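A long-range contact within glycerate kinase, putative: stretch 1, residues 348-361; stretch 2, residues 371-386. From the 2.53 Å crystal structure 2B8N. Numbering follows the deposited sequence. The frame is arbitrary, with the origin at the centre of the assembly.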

# COMPACT_ATOMS: atom_id res chain seq x y z
N ALA A 348 -16.98 -22.25 5.03
CA ALA A 348 -16.85 -22.51 6.48
C ALA A 348 -18.06 -22.07 7.34
O ALA A 348 -18.27 -22.61 8.42
CB ALA A 348 -15.59 -21.84 7.01
N LEU A 349 -18.82 -21.06 6.90
CA LEU A 349 -19.95 -20.53 7.67
C LEU A 349 -21.29 -20.99 7.15
O LEU A 349 -22.30 -20.45 7.57
CB LEU A 349 -19.98 -19.01 7.65
CG LEU A 349 -18.73 -18.28 8.09
CD1 LEU A 349 -18.85 -16.80 7.72
CD2 LEU A 349 -18.51 -18.48 9.58
N GLU A 350 -21.33 -21.96 6.23
CA GLU A 350 -22.61 -22.39 5.69
C GLU A 350 -23.56 -22.77 6.82
O GLU A 350 -23.18 -23.50 7.74
CB GLU A 350 -22.46 -23.58 4.72
CG GLU A 350 -23.80 -24.06 4.17
CD GLU A 350 -23.69 -25.05 3.03
OE1 GLU A 350 -22.57 -25.30 2.54
OE2 GLU A 350 -24.74 -25.57 2.60
N GLY A 351 -24.78 -22.26 6.76
CA GLY A 351 -25.85 -22.68 7.66
C GLY A 351 -25.87 -22.02 9.02
O GLY A 351 -26.63 -22.40 9.88
N ILE A 352 -25.06 -21.00 9.21
CA ILE A 352 -25.04 -20.33 10.50
C ILE A 352 -25.75 -18.99 10.37
O ILE A 352 -25.35 -18.15 9.58
CB ILE A 352 -23.62 -20.09 11.00
CG1 ILE A 352 -22.88 -21.40 11.18
CG2 ILE A 352 -23.67 -19.38 12.35
CD1 ILE A 352 -21.39 -21.21 11.45
N GLU A 353 -26.82 -18.82 11.14
CA GLU A 353 -27.51 -17.54 11.22
C GLU A 353 -26.60 -16.51 11.82
O GLU A 353 -25.73 -16.84 12.61
CB GLU A 353 -28.71 -17.63 12.18
CG GLU A 353 -29.90 -18.53 11.80
CD GLU A 353 -30.97 -18.53 12.92
OE1 GLU A 353 -30.81 -17.73 13.88
OE2 GLU A 353 -31.95 -19.31 12.84
N GLY A 354 -26.80 -15.25 11.46
CA GLY A 354 -26.31 -14.12 12.22
C GLY A 354 -24.87 -13.71 11.98
O GLY A 354 -24.30 -12.98 12.81
N VAL A 355 -24.29 -14.17 10.87
CA VAL A 355 -22.88 -13.90 10.59
C VAL A 355 -22.68 -13.19 9.27
O VAL A 355 -23.24 -13.59 8.25
CB VAL A 355 -22.02 -15.17 10.64
CG1 VAL A 355 -21.98 -15.70 12.06
CG2 VAL A 355 -22.55 -16.24 9.68
N ILE A 356 -21.88 -12.13 9.29
CA ILE A 356 -21.48 -11.44 8.07
C ILE A 356 -19.97 -11.28 8.07
O ILE A 356 -19.40 -10.86 9.07
CB ILE A 356 -22.18 -10.06 7.93
CG1 ILE A 356 -23.66 -10.27 7.55
CG2 ILE A 356 -21.51 -9.18 6.87
N LEU A 357 -19.33 -11.63 6.95
CA LEU A 357 -17.91 -11.29 6.77
C LEU A 357 -17.72 -10.47 5.51
O LEU A 357 -18.26 -10.81 4.44
CB LEU A 357 -17.01 -12.52 6.72
CG LEU A 357 -15.55 -12.16 6.42
CD1 LEU A 357 -14.62 -13.14 7.04
CD2 LEU A 357 -15.26 -12.06 4.92
N CYS A 358 -16.92 -9.42 5.65
CA CYS A 358 -16.67 -8.49 4.58
C CYS A 358 -15.20 -8.24 4.47
O CYS A 358 -14.60 -7.78 5.43
CB CYS A 358 -17.35 -7.18 4.89
SG CYS A 358 -17.03 -5.94 3.61
N SER A 359 -14.61 -8.54 3.33
CA SER A 359 -13.18 -8.36 3.10
C SER A 359 -12.99 -7.34 2.01
O SER A 359 -13.79 -7.30 1.07
CB SER A 359 -12.59 -9.69 2.66
OG SER A 359 -13.04 -10.04 1.36
N ALA A 360 -11.94 -6.52 2.09
CA ALA A 360 -11.77 -5.46 1.09
C ALA A 360 -10.35 -5.01 0.87
O ALA A 360 -9.64 -4.69 1.81
CB ALA A 360 -12.63 -4.26 1.44
N GLY A 361 -9.92 -4.96 -0.39
CA GLY A 361 -8.70 -4.27 -0.72
C GLY A 361 -8.97 -2.78 -0.67
O GLY A 361 -9.85 -2.32 -1.37
N ALA A 371 -13.81 -5.31 -8.52
CA ALA A 371 -14.34 -5.51 -7.17
C ALA A 371 -13.22 -5.35 -6.13
O ALA A 371 -12.05 -5.58 -6.43
CB ALA A 371 -14.99 -6.88 -7.07
N ALA A 372 -13.61 -4.94 -4.93
CA ALA A 372 -12.68 -4.68 -3.84
C ALA A 372 -12.54 -5.89 -3.00
O ALA A 372 -11.54 -6.02 -2.31
CB ALA A 372 -13.20 -3.52 -2.98
N GLY A 373 -13.55 -6.75 -3.02
CA GLY A 373 -13.54 -8.00 -2.23
C GLY A 373 -14.91 -8.69 -2.17
O GLY A 373 -15.70 -8.63 -3.10
N GLY A 374 -15.19 -9.32 -1.06
CA GLY A 374 -16.42 -10.10 -0.93
C GLY A 374 -17.24 -9.71 0.28
O GLY A 374 -16.71 -9.19 1.24
N ILE A 375 -18.54 -9.97 0.21
CA ILE A 375 -19.46 -9.74 1.32
C ILE A 375 -20.35 -10.99 1.39
O ILE A 375 -21.14 -11.23 0.49
CB ILE A 375 -20.25 -8.41 1.14
CG1 ILE A 375 -21.23 -8.17 2.28
CG2 ILE A 375 -21.02 -8.37 -0.15
CD1 ILE A 375 -20.58 -7.83 3.57
N VAL A 376 -20.16 -11.80 2.43
CA VAL A 376 -20.75 -13.16 2.52
C VAL A 376 -21.40 -13.46 3.88
O VAL A 376 -21.06 -12.84 4.91
CB VAL A 376 -19.67 -14.27 2.26
CG1 VAL A 376 -18.98 -14.08 0.94
CG2 VAL A 376 -18.64 -14.33 3.37
N ASP A 377 -22.31 -14.43 3.89
CA ASP A 377 -22.90 -14.94 5.13
C ASP A 377 -23.18 -16.47 5.08
O ASP A 377 -22.64 -17.17 4.22
CB ASP A 377 -24.13 -14.11 5.50
CG ASP A 377 -25.31 -14.31 4.55
OD1 ASP A 377 -25.40 -15.31 3.79
OD2 ASP A 377 -26.18 -13.42 4.62
N GLY A 378 -23.99 -16.97 6.00
CA GLY A 378 -24.25 -18.40 6.11
C GLY A 378 -25.11 -19.00 5.02
O GLY A 378 -25.23 -20.21 4.96
N SER A 379 -25.71 -18.15 4.17
CA SER A 379 -26.53 -18.61 3.04
C SER A 379 -25.80 -18.61 1.70
O SER A 379 -26.20 -19.30 0.78
CB SER A 379 -27.76 -17.72 2.91
OG SER A 379 -27.37 -16.42 2.52
N THR A 380 -24.75 -17.80 1.58
CA THR A 380 -23.97 -17.65 0.34
C THR A 380 -23.65 -18.98 -0.39
O THR A 380 -23.92 -19.12 -1.60
CB THR A 380 -22.64 -16.87 0.63
OG1 THR A 380 -22.93 -15.60 1.21
CG2 THR A 380 -21.81 -16.68 -0.65
N ALA A 381 -23.07 -19.93 0.35
CA ALA A 381 -22.70 -21.23 -0.23
C ALA A 381 -23.91 -22.04 -0.72
O ALA A 381 -23.86 -22.67 -1.76
CB ALA A 381 -21.89 -22.04 0.78
N LYS A 382 -25.00 -22.02 0.04
CA LYS A 382 -26.21 -22.72 -0.38
C LYS A 382 -26.95 -22.00 -1.54
O LYS A 382 -27.67 -22.66 -2.33
CB LYS A 382 -27.12 -23.09 0.80
CG LYS A 382 -27.39 -22.03 1.84
CD LYS A 382 -28.33 -22.56 2.96
CE LYS A 382 -27.58 -23.29 4.09
NZ LYS A 382 -27.47 -24.76 3.86
N THR A 383 -26.77 -20.68 -1.67
CA THR A 383 -27.29 -19.98 -2.84
C THR A 383 -26.62 -20.55 -4.09
O THR A 383 -27.29 -20.84 -5.10
CB THR A 383 -27.06 -18.44 -2.81
OG1 THR A 383 -27.64 -17.85 -1.64
CG2 THR A 383 -27.70 -17.81 -4.04
N LEU A 384 -25.30 -20.75 -4.01
CA LEU A 384 -24.53 -21.37 -5.09
C LEU A 384 -24.90 -22.84 -5.35
O LEU A 384 -25.10 -23.24 -6.51
CB LEU A 384 -23.04 -21.26 -4.79
CG LEU A 384 -22.45 -19.87 -4.99
CD1 LEU A 384 -21.02 -19.83 -4.44
CD2 LEU A 384 -22.47 -19.46 -6.45
N LYS A 385 -25.00 -23.63 -4.29
CA LYS A 385 -25.44 -25.03 -4.44
C LYS A 385 -26.84 -25.12 -5.06
O LYS A 385 -27.05 -25.92 -5.98
CB LYS A 385 -25.38 -25.77 -3.10
CG LYS A 385 -23.95 -25.95 -2.56
CD LYS A 385 -23.91 -26.47 -1.13
CE LYS A 385 -22.47 -26.69 -0.63
NZ LYS A 385 -22.33 -27.30 0.75
N ALA A 386 -27.77 -24.27 -4.61
CA ALA A 386 -29.13 -24.25 -5.17
C ALA A 386 -29.15 -23.86 -6.64
O ALA A 386 -30.11 -24.17 -7.34
CB ALA A 386 -30.02 -23.32 -4.39
O HOH W 1 -25.62 -15.96 8.29

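Strand 355-361 and the strand beginning at Gly-373 run antiparallel, their axes 172° apart and 4.8 Å at closest approach. Leu-357 and Val-376 form a hydrogen-bonded pair, with Leu-357 N to Val-376 O and Val-376 N to Leu-357 O both 2.9 Å. The ladder continues through Ser-359 N to Gly-374 O (3.0 Å) and Gly-361 N to Ala-372 O (2.7 Å). Glycine suits position 373, where a CB would clash with Ser-359 O. Gly-378 is similarly confined: a CB would strike Ile-352 O. Gly-378 O accepts from Gly-351 N (2.8 Å); Gly-351 sits in the type II turn from Leu-349 to Ile-352, where its positive phi favours glycine. Water 1 links the loops, donating to Ile-352 O (2.6 Å) and accepting from Gly-378 N (3.0 Å).

On one face of the sheet, Ile-375 CD1 packs against Ile-356 CG2 (3.7 Å) and Cys-358 CB (3.5 Å); on the other, Leu-357 CB lies 4.1 Å from Val-376 CG2. The isoleucines, Leu-357 and Val-376 suit this buried setting because their branched hydrocarbon chains fill it without needing polar partners, and the small side chain of Cys-358 fits beside Ile-375. Asp-377 accepts from Ser-379 N at OD1 (2.9 Å), capping the turn into the helix. From that helix, Lys-382 and Lys-385 point toward stretch 1, and the extended Glu-350 bridges both: OE2 to Lys-382 NZ is 3.1 Å, OE1 to Lys-385 NZ 2.7 Å. Long charged chains fit this more exposed edge, pairing opposite charges.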